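Local coordinates for hypothetical membrane protein (Corynebacterium glutamicum, PDB 6JSB) that binds heme in its HtaA-family domain and probably passes it on during heme uptake, at residues 103-108 / 136-141. Sequence-based numbering, arbitrary orientation.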
loop_
_atom_site.group_PDB
_atom_site.type_symbol
_atom_site.label_atom_id
_atom_site.label_comp_id
_atom_site.label_asym_id
_atom_site.label_seq_id
_atom_site.Cartn_x
_atom_site.Cartn_y
_atom_site.Cartn_z
ATOM N N ASN A 103 -3.160 6.434 -1.696
ATOM C CA ASN A 103 -4.438 6.294 -2.385
ATOM C C ASN A 103 -4.683 4.946 -3.086
ATOM O O ASN A 103 -4.984 4.909 -4.271
ATOM C CB ASN A 103 -4.588 7.416 -3.412
ATOM C CG ASN A 103 -4.502 8.749 -2.785
ATOM O OD1 ASN A 103 -5.205 9.024 -1.796
ATOM N ND2 ASN A 103 -3.597 9.582 -3.295
ATOM N N PRO A 104 -4.593 3.845 -2.368
ATOM C CA PRO A 104 -4.859 2.558 -3.026
ATOM C C PRO A 104 -6.304 2.444 -3.472
ATOM O O PRO A 104 -7.223 2.999 -2.861
ATOM C CB PRO A 104 -4.542 1.507 -1.975
ATOM C CG PRO A 104 -4.261 2.255 -0.639
ATOM C CD PRO A 104 -4.312 3.734 -0.906
ATOM N N THR A 105 -6.481 1.753 -4.585
ATOM C CA THR A 105 -7.824 1.469 -5.096
ATOM C C THR A 105 -7.930 -0.042 -5.250
ATOM O O THR A 105 -7.047 -0.660 -5.847
ATOM C CB THR A 105 -8.069 2.179 -6.441
ATOM O OG1 THR A 105 -8.085 3.616 -6.233
ATOM C CG2 THR A 105 -9.415 1.759 -7.046
ATOM N N VAL A 106 -9.043 -0.635 -4.793
ATOM C CA VAL A 106 -9.290 -2.057 -5.021
ATOM C C VAL A 106 -10.295 -2.179 -6.161
ATOM O O VAL A 106 -11.477 -1.868 -5.980
ATOM C CB VAL A 106 -9.803 -2.716 -3.744
ATOM C CG1 VAL A 106 -10.142 -4.145 -4.045
ATOM C CG2 VAL A 106 -8.743 -2.596 -2.623
ATOM N N LYS A 107 -9.829 -2.568 -7.346
ATOM C CA LYS A 107 -10.740 -2.857 -8.456
ATOM C C LYS A 107 -11.181 -4.297 -8.278
ATOM O O LYS A 107 -10.429 -5.117 -7.725
ATOM C CB LYS A 107 -10.009 -2.695 -9.788
ATOM C CG LYS A 107 -9.602 -1.265 -10.041
ATOM C CD LYS A 107 -10.112 -0.834 -11.399
ATOM C CE LYS A 107 -9.652 -1.825 -12.454
ATOM N NZ LYS A 107 -10.264 -1.565 -13.786
ATOM N N PHE A 108 -12.444 -4.587 -8.600
ATOM C CA PHE A 108 -12.886 -5.957 -8.413
ATOM C C PHE A 108 -13.914 -6.328 -9.479
ATOM O O PHE A 108 -14.601 -5.488 -10.074
ATOM C CB PHE A 108 -13.503 -6.176 -6.985
ATOM C CG PHE A 108 -14.702 -5.358 -6.738
ATOM C CD1 PHE A 108 -15.966 -5.811 -7.176
ATOM C CD2 PHE A 108 -14.604 -4.096 -6.154
ATOM C CE1 PHE A 108 -17.077 -5.021 -6.985
ATOM C CE2 PHE A 108 -15.734 -3.295 -5.945
ATOM C CZ PHE A 108 -16.981 -3.792 -6.367
ATOM N N GLY A 136 4.323 6.259 -10.380
ATOM C CA GLY A 136 3.134 5.816 -11.095
ATOM C C GLY A 136 1.890 6.296 -10.384
ATOM O O GLY A 136 1.851 6.390 -9.151
ATOM N N THR A 137 0.866 6.626 -11.154
ATOM C CA THR A 137 -0.419 7.021 -10.594
ATOM C C THR A 137 -1.404 5.888 -10.841
ATOM O O THR A 137 -1.601 5.494 -12.006
ATOM C CB THR A 137 -0.919 8.300 -11.261
ATOM O OG1 THR A 137 0.004 9.361 -10.950
ATOM C CG2 THR A 137 -2.338 8.643 -10.758
ATOM N N GLN A 138 -2.001 5.357 -9.757
ATOM C CA GLN A 138 -2.950 4.223 -9.838
ATOM C C GLN A 138 -2.371 3.095 -10.678
ATOM O O GLN A 138 -3.033 2.525 -11.584
ATOM C CB GLN A 138 -4.313 4.661 -10.376
ATOM C CG GLN A 138 -4.949 5.729 -9.474
ATOM C CD GLN A 138 -5.351 5.147 -8.153
ATOM O OE1 GLN A 138 -6.295 4.369 -8.083
ATOM N NE2 GLN A 138 -4.638 5.502 -7.107
ATOM N N ALA A 139 -1.135 2.753 -10.354
ATOM C CA ALA A 139 -0.476 1.660 -11.051
ATOM C C ALA A 139 -0.898 0.317 -10.461
ATOM O O ALA A 139 -1.157 0.210 -9.262
ATOM C CB ALA A 139 1.032 1.832 -10.945
ATOM N N GLU A 140 -0.880 -0.753 -11.301
ATOM C CA GLU A 140 -1.268 -2.089 -10.793
ATOM C C GLU A 140 -0.102 -2.700 -10.026
ATOM O O GLU A 140 0.873 -3.156 -10.640
ATOM C CB GLU A 140 -1.662 -3.009 -11.950
ATOM C CG GLU A 140 -2.793 -2.432 -12.749
ATOM C CD GLU A 140 -3.198 -3.355 -13.946
ATOM O OE1 GLU A 140 -4.100 -2.925 -14.658
ATOM O OE2 GLU A 140 -2.681 -4.504 -14.072
ATOM N N LEU A 141 -0.234 -2.748 -8.693
ATOM C CA LEU A 141 0.802 -3.293 -7.835
ATOM C C LEU A 141 0.600 -4.778 -7.612
ATOM O O LEU A 141 1.582 -5.519 -7.500
ATOM C CB LEU A 141 0.759 -2.569 -6.489
ATOM C CG LEU A 141 1.799 -3.081 -5.487
ATOM C CD1 LEU A 141 3.199 -2.657 -5.847
ATOM C CD2 LEU A 141 1.450 -2.589 -4.040
#
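Gln138 reaches across to the 103-108 segment with its carboxamide alone, and both ends of that amide are used. NE2 gives a hydrogen to the backbone O of Asn103 at 2.9 Å, a nearly straight bond (162° at the hydrogen) whose acceptor lies almost in the amide plane. At the other end OE1 accepts from Thr105 OG1, 2.7 Å away, the hydroxyl coming in tilted somewhat from the carbonyl plane. With one bond at each end, the oxygen and nitrogen are told apart and the amide's rotation is fixed.

The Gln138 side chain gets there by folding: its chain bends at chi2 (-69°), bringing the amide over the start of the 103-108 segment, and it meets the Thr105 side chain at about a right angle. Thr105 turns its hydroxyl to the amide with OG1 anti to its own carbonyl carbon, which also carries Thr105 CB to 3.3 Å from Gln138 OE1. Lys70 NZ also hydrogen-bonds Thr105 OG1, so this buried hydroxyl has two partners.

Asn103 and Gln138 both sit at corners of the chain with left-handed backbone angles, and Asp118 hydrogen-bonds both, OD2 taking Asn103 ND2 and OD1 taking the backbone N of Gln138. Gln138 and Ala139 together face Val117 as a G1 beta bulge. The contact thus spans strand 112-122, which pairs with strand 95-109 along one edge and with strands 133-136 and 139-146 along the other, in the antiparallel sheet of the HtaA domain.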